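Local coordinates for SusD superfamily protein (Bacteroides thetaiotaomicron, PDB 3MCX) that is of unknown function but belongs to the SusD family, whose outer-membrane lipoproteins typically bind glycans for uptake, and binds zinc ions, at residues A[237-245]-A[383-391]. Sequence-based numbering, arbitrary orientation. Where two conformers were deposited one is given.
Sequences QLYSYEEYP and DIISRRTTD. With ZN (zinc ion), chain E; ZN (zinc ion), chain F; GOL (glycerol), chain N.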
loop_
_atom_site.group_PDB
_atom_site.type_symbol
_atom_site.label_atom_id
_atom_site.label_comp_id
_atom_site.label_asym_id
_atom_site.label_seq_id
_atom_site.Cartn_x
_atom_site.Cartn_y
_atom_site.Cartn_z
ATOM N N GLN A 237 17.362 3.546 9.151
ATOM C CA GLN A 237 17.439 3.005 10.521
ATOM C C GLN A 237 16.039 2.711 11.024
ATOM O O GLN A 237 15.149 3.550 10.857
ATOM C CB GLN A 237 18.034 4.049 11.501
ATOM C CG GLN A 237 19.519 4.232 11.507
ATOM C CD GLN A 237 19.968 5.149 12.634
ATOM O OE1 GLN A 237 19.178 5.513 13.528
ATOM N NE2 GLN A 237 21.236 5.534 12.605
ATOM N N LEU A 238 15.837 1.566 11.681
ATOM C CA LEU A 238 14.572 1.279 12.354
ATOM C C LEU A 238 14.342 2.299 13.491
ATOM O O LEU A 238 15.298 2.723 14.175
ATOM C CB LEU A 238 14.574 -0.158 12.926
ATOM C CG LEU A 238 14.515 -1.277 11.898
ATOM C CD1 LEU A 238 14.680 -2.596 12.621
ATOM C CD2 LEU A 238 13.204 -1.259 11.084
ATOM N N TYR A 239 13.089 2.694 13.675
ATOM C CA TYR A 239 12.733 3.586 14.791
ATOM C C TYR A 239 12.925 2.887 16.118
ATOM O O TYR A 239 12.550 1.724 16.283
ATOM C CB TYR A 239 11.284 4.085 14.690
ATOM C CG TYR A 239 11.024 4.805 13.368
ATOM C CD1 TYR A 239 11.913 5.766 12.890
ATOM C CD2 TYR A 239 9.914 4.517 12.623
ATOM C CE1 TYR A 239 11.689 6.403 11.694
ATOM C CE2 TYR A 239 9.680 5.129 11.391
ATOM C CZ TYR A 239 10.590 6.093 10.952
ATOM O OH TYR A 239 10.449 6.710 9.729
ATOM N N SER A 240 13.488 3.611 17.071
ATOM C CA SER A 240 13.587 3.129 18.461
ATOM C C SER A 240 12.215 3.243 19.121
ATOM O O SER A 240 11.323 3.966 18.656
ATOM C CB SER A 240 14.567 3.968 19.267
ATOM O OG SER A 240 14.054 5.284 19.447
ATOM N N TYR A 241 12.071 2.573 20.253
ATOM C CA TYR A 241 10.863 2.666 21.069
ATOM C C TYR A 241 10.625 4.122 21.497
ATOM O O TYR A 241 9.481 4.618 21.496
ATOM C CB TYR A 241 11.055 1.767 22.282
ATOM C CG TYR A 241 9.865 1.620 23.194
ATOM C CD1 TYR A 241 9.571 2.577 24.140
ATOM C CD2 TYR A 241 9.057 0.504 23.116
ATOM C CE1 TYR A 241 8.475 2.425 24.985
ATOM C CE2 TYR A 241 7.973 0.346 23.951
ATOM C CZ TYR A 241 7.687 1.296 24.868
ATOM O OH TYR A 241 6.584 1.123 25.674
ATOM N N GLU A 242 11.723 4.797 21.831
ATOM C CA GLU A 242 11.684 6.168 22.334
ATOM C C GLU A 242 11.228 7.151 21.254
ATOM O O GLU A 242 10.463 8.066 21.533
ATOM C CB GLU A 242 13.056 6.549 22.880
ATOM C CG GLU A 242 13.402 5.800 24.150
ATOM C CD GLU A 242 14.007 4.370 23.972
ATOM O OE1 GLU A 242 14.218 3.813 22.833
ATOM O OE2 GLU A 242 14.294 3.803 25.071
ATOM N N GLU A 243 11.686 6.943 20.025
ATOM C CA GLU A 243 11.409 7.781 18.828
ATOM C C GLU A 243 10.007 7.593 18.280
ATOM O O GLU A 243 9.421 8.480 17.628
ATOM C CB GLU A 243 12.387 7.412 17.666
ATOM C CG GLU A 243 13.836 7.897 17.846
ATOM C CD GLU A 243 14.881 7.222 16.925
ATOM O OE1 GLU A 243 14.634 6.143 16.335
ATOM O OE2 GLU A 243 16.004 7.771 16.828
ATOM N N TYR A 244 9.499 6.362 18.418
ATOM C CA TYR A 244 8.355 5.920 17.639
ATOM C C TYR A 244 7.139 6.839 17.698
ATOM O O TYR A 244 6.536 7.076 16.678
ATOM C CB TYR A 244 7.935 4.508 18.033
ATOM C CG TYR A 244 7.080 3.788 16.989
ATOM C CD1 TYR A 244 7.677 3.075 15.956
ATOM C CD2 TYR A 244 5.698 3.783 17.064
ATOM C CE1 TYR A 244 6.931 2.387 15.042
ATOM C CE2 TYR A 244 4.938 3.098 16.145
ATOM C CZ TYR A 244 5.540 2.383 15.133
ATOM O OH TYR A 244 4.730 1.688 14.254
ATOM N N PRO A 245 6.780 7.354 18.874
ATOM C CA PRO A 245 5.569 8.207 18.876
ATOM C C PRO A 245 5.699 9.518 18.083
ATOM O O PRO A 245 4.679 10.044 17.595
ATOM C CB PRO A 245 5.348 8.522 20.368
ATOM C CG PRO A 245 6.120 7.439 21.106
ATOM C CD PRO A 245 7.299 7.102 20.236
ATOM N N ASP A 383 14.000 -7.851 15.608
ATOM C CA ASP A 383 14.417 -6.447 15.405
ATOM C C ASP A 383 13.234 -5.495 15.480
ATOM O O ASP A 383 13.378 -4.380 15.929
ATOM C CB ASP A 383 15.123 -6.274 14.060
ATOM C CG ASP A 383 16.584 -6.666 14.115
ATOM O OD1 ASP A 383 17.253 -6.305 15.100
ATOM O OD2 ASP A 383 17.071 -7.350 13.168
ATOM N N ILE A 384 12.078 -5.937 15.051
ATOM C CA ILE A 384 10.870 -5.130 15.160
ATOM C C ILE A 384 10.333 -5.236 16.574
ATOM O O ILE A 384 10.198 -4.226 17.257
ATOM C CB ILE A 384 9.824 -5.531 14.119
ATOM C CG1 ILE A 384 10.392 -5.411 12.692
ATOM C CG2 ILE A 384 8.570 -4.677 14.311
ATOM C CD1 ILE A 384 10.948 -4.049 12.288
ATOM N N ILE A 385 10.060 -6.456 17.036
ATOM C CA ILE A 385 9.466 -6.662 18.369
ATOM C C ILE A 385 10.251 -5.914 19.441
ATOM O O ILE A 385 9.657 -5.194 20.254
ATOM C CB ILE A 385 9.309 -8.177 18.723
ATOM C CG1 ILE A 385 8.309 -8.865 17.780
ATOM C CG2 ILE A 385 8.773 -8.346 20.165
ATOM C CD1 ILE A 385 8.284 -10.422 17.951
ATOM N N SER A 386 11.574 -6.066 19.443
ATOM C CA SER A 386 12.423 -5.491 20.501
ATOM C C SER A 386 12.415 -3.967 20.524
ATOM O O SER A 386 12.767 -3.377 21.555
ATOM C CB SER A 386 13.869 -5.961 20.375
ATOM O OG SER A 386 14.467 -5.473 19.197
ATOM N N ARG A 387 12.042 -3.354 19.399
ATOM C CA ARG A 387 11.945 -1.895 19.281
ATOM C C ARG A 387 10.531 -1.363 19.456
ATOM O O ARG A 387 10.264 -0.164 19.237
ATOM C CB ARG A 387 12.552 -1.435 17.930
ATOM C CG ARG A 387 14.051 -1.618 17.819
ATOM C CD ARG A 387 14.534 -1.250 16.435
ATOM N NE ARG A 387 15.975 -1.239 16.324
ATOM C CZ ARG A 387 16.739 -2.321 16.184
ATOM N NH1 ARG A 387 16.201 -3.534 16.067
ATOM N NH2 ARG A 387 18.047 -2.189 16.109
ATOM N N ARG A 388 9.592 -2.243 19.809
ATOM C CA ARG A 388 8.191 -1.854 19.945
ATOM C C ARG A 388 7.592 -2.179 21.313
ATOM O O ARG A 388 6.470 -1.769 21.624
ATOM C CB ARG A 388 7.353 -2.493 18.830
ATOM C CG ARG A 388 7.803 -2.126 17.433
ATOM C CD ARG A 388 7.573 -0.673 17.110
ATOM N NE ARG A 388 7.970 -0.468 15.752
ATOM C CZ ARG A 388 9.151 -0.001 15.364
ATOM N NH1 ARG A 388 10.047 0.378 16.242
ATOM N NH2 ARG A 388 9.374 0.092 14.057
ATOM N N THR A 389 8.304 -2.956 22.107
ATOM C CA THR A 389 7.845 -3.293 23.450
ATOM C C THR A 389 9.012 -3.422 24.405
ATOM O O THR A 389 10.132 -3.703 23.993
ATOM C CB THR A 389 7.002 -4.595 23.460
ATOM O OG1 THR A 389 6.515 -4.842 24.784
ATOM C CG2 THR A 389 7.828 -5.806 22.980
ATOM N N THR A 390 8.753 -3.216 25.688
ATOM C CA THR A 390 9.756 -3.491 26.714
ATOM C C THR A 390 9.647 -4.891 27.322
ATOM O O THR A 390 10.455 -5.258 28.157
ATOM C CB THR A 390 9.667 -2.479 27.856
ATOM O OG1 THR A 390 8.310 -2.425 28.315
ATOM C CG2 THR A 390 10.096 -1.091 27.364
ATOM N N ASP A 391 8.636 -5.651 26.901
ATOM C CA ASP A 391 8.427 -6.997 27.443
ATOM C C ASP A 391 9.308 -7.948 26.606
ATOM O O ASP A 391 8.976 -8.273 25.480
ATOM C CB ASP A 391 6.944 -7.363 27.284
ATOM C CG ASP A 391 6.623 -8.758 27.796
ATOM O OD1 ASP A 391 7.526 -9.459 28.315
ATOM O OD2 ASP A 391 5.462 -9.165 27.599
HETATM ZN ZN ZN E . 19.285 -6.310 15.170
HETATM ZN ZN ZN F . 7.272 -10.975 29.734
HETATM C C1 GOL N . 13.016 1.200 25.632
HETATM O O1 GOL N . 12.139 0.818 26.654
HETATM C C2 GOL N . 13.549 0.038 24.805
HETATM O O2 GOL N . 14.241 0.641 23.727
HETATM C C3 GOL N . 12.454 -0.924 24.338
HETATM O O3 GOL N . 12.751 -1.374 23.027
HETATM O O HOH W 1 16.619 1.495 16.443
HETATM O O HOH W 2 7.333 0.130 28.770
HETATM O O HOH W 3 5.035 -11.036 29.447
HETATM O O HOH W 4 9.431 -10.769 29.891
HETATM O O HOH W 5 7.364 -12.657 30.900
HETATM O O HOH W 6 7.204 -9.734 31.446
#
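Arg388, just after helix 374-385, reaches back to grip the loop 237-245. Its NH1 donates to Tyr239 O at 2.8 Å. The oxygen lies in the guanidinium plane, but the nitrogen sits above the carbonyl plane. NH1 also donates to Arg387 O, so it ties the carbonyls of both segments together. The chain bends at chi2 (-68°), which turns the guanidinium back toward Tyr244. There CD rests over the ring face in a CH-pi contact, 4.1 Å from the centroid. Ring and guanidinium planes are 40° apart, with Tyr244 CE1 over the guanidinium face. Salt bridges to Glu413 and Glu255 fix the other nitrogens, and Glu413 also takes the Tyr244 hydroxyl.

This is packing within the helix-rich SusD fold. It joins the loop after helix 218-231 to helix 374-385 and the residues that follow it. Within the loop, Ser240 OG accepts from Glu243 N in an ST motif, and Ser240 N donates to Glu243 OE1.

Tyr241 lies against the backbone of Arg388 and Thr389. With chi1 at -175° the ring swings across to the other segment, and its CE2 comes to 3.5 Å from Arg388 O. Thr390 CG2 and glycerol O1 stand over one ring face, both toward the rim. The hydroxyl bonds to Lys306 O.

Leu238 crosses the extended Arg387 chain, with CB 3.7 Å from Arg387 CD. Its CD2 meets Ile384 CD1 at 3.8 Å. Water 1 links Leu238 O to Arg387 NE. Arg387 NH1 binds Asp383 O and makes a salt bridge to Asp383 OD1, which also binds a zinc ion at 2.0 Å.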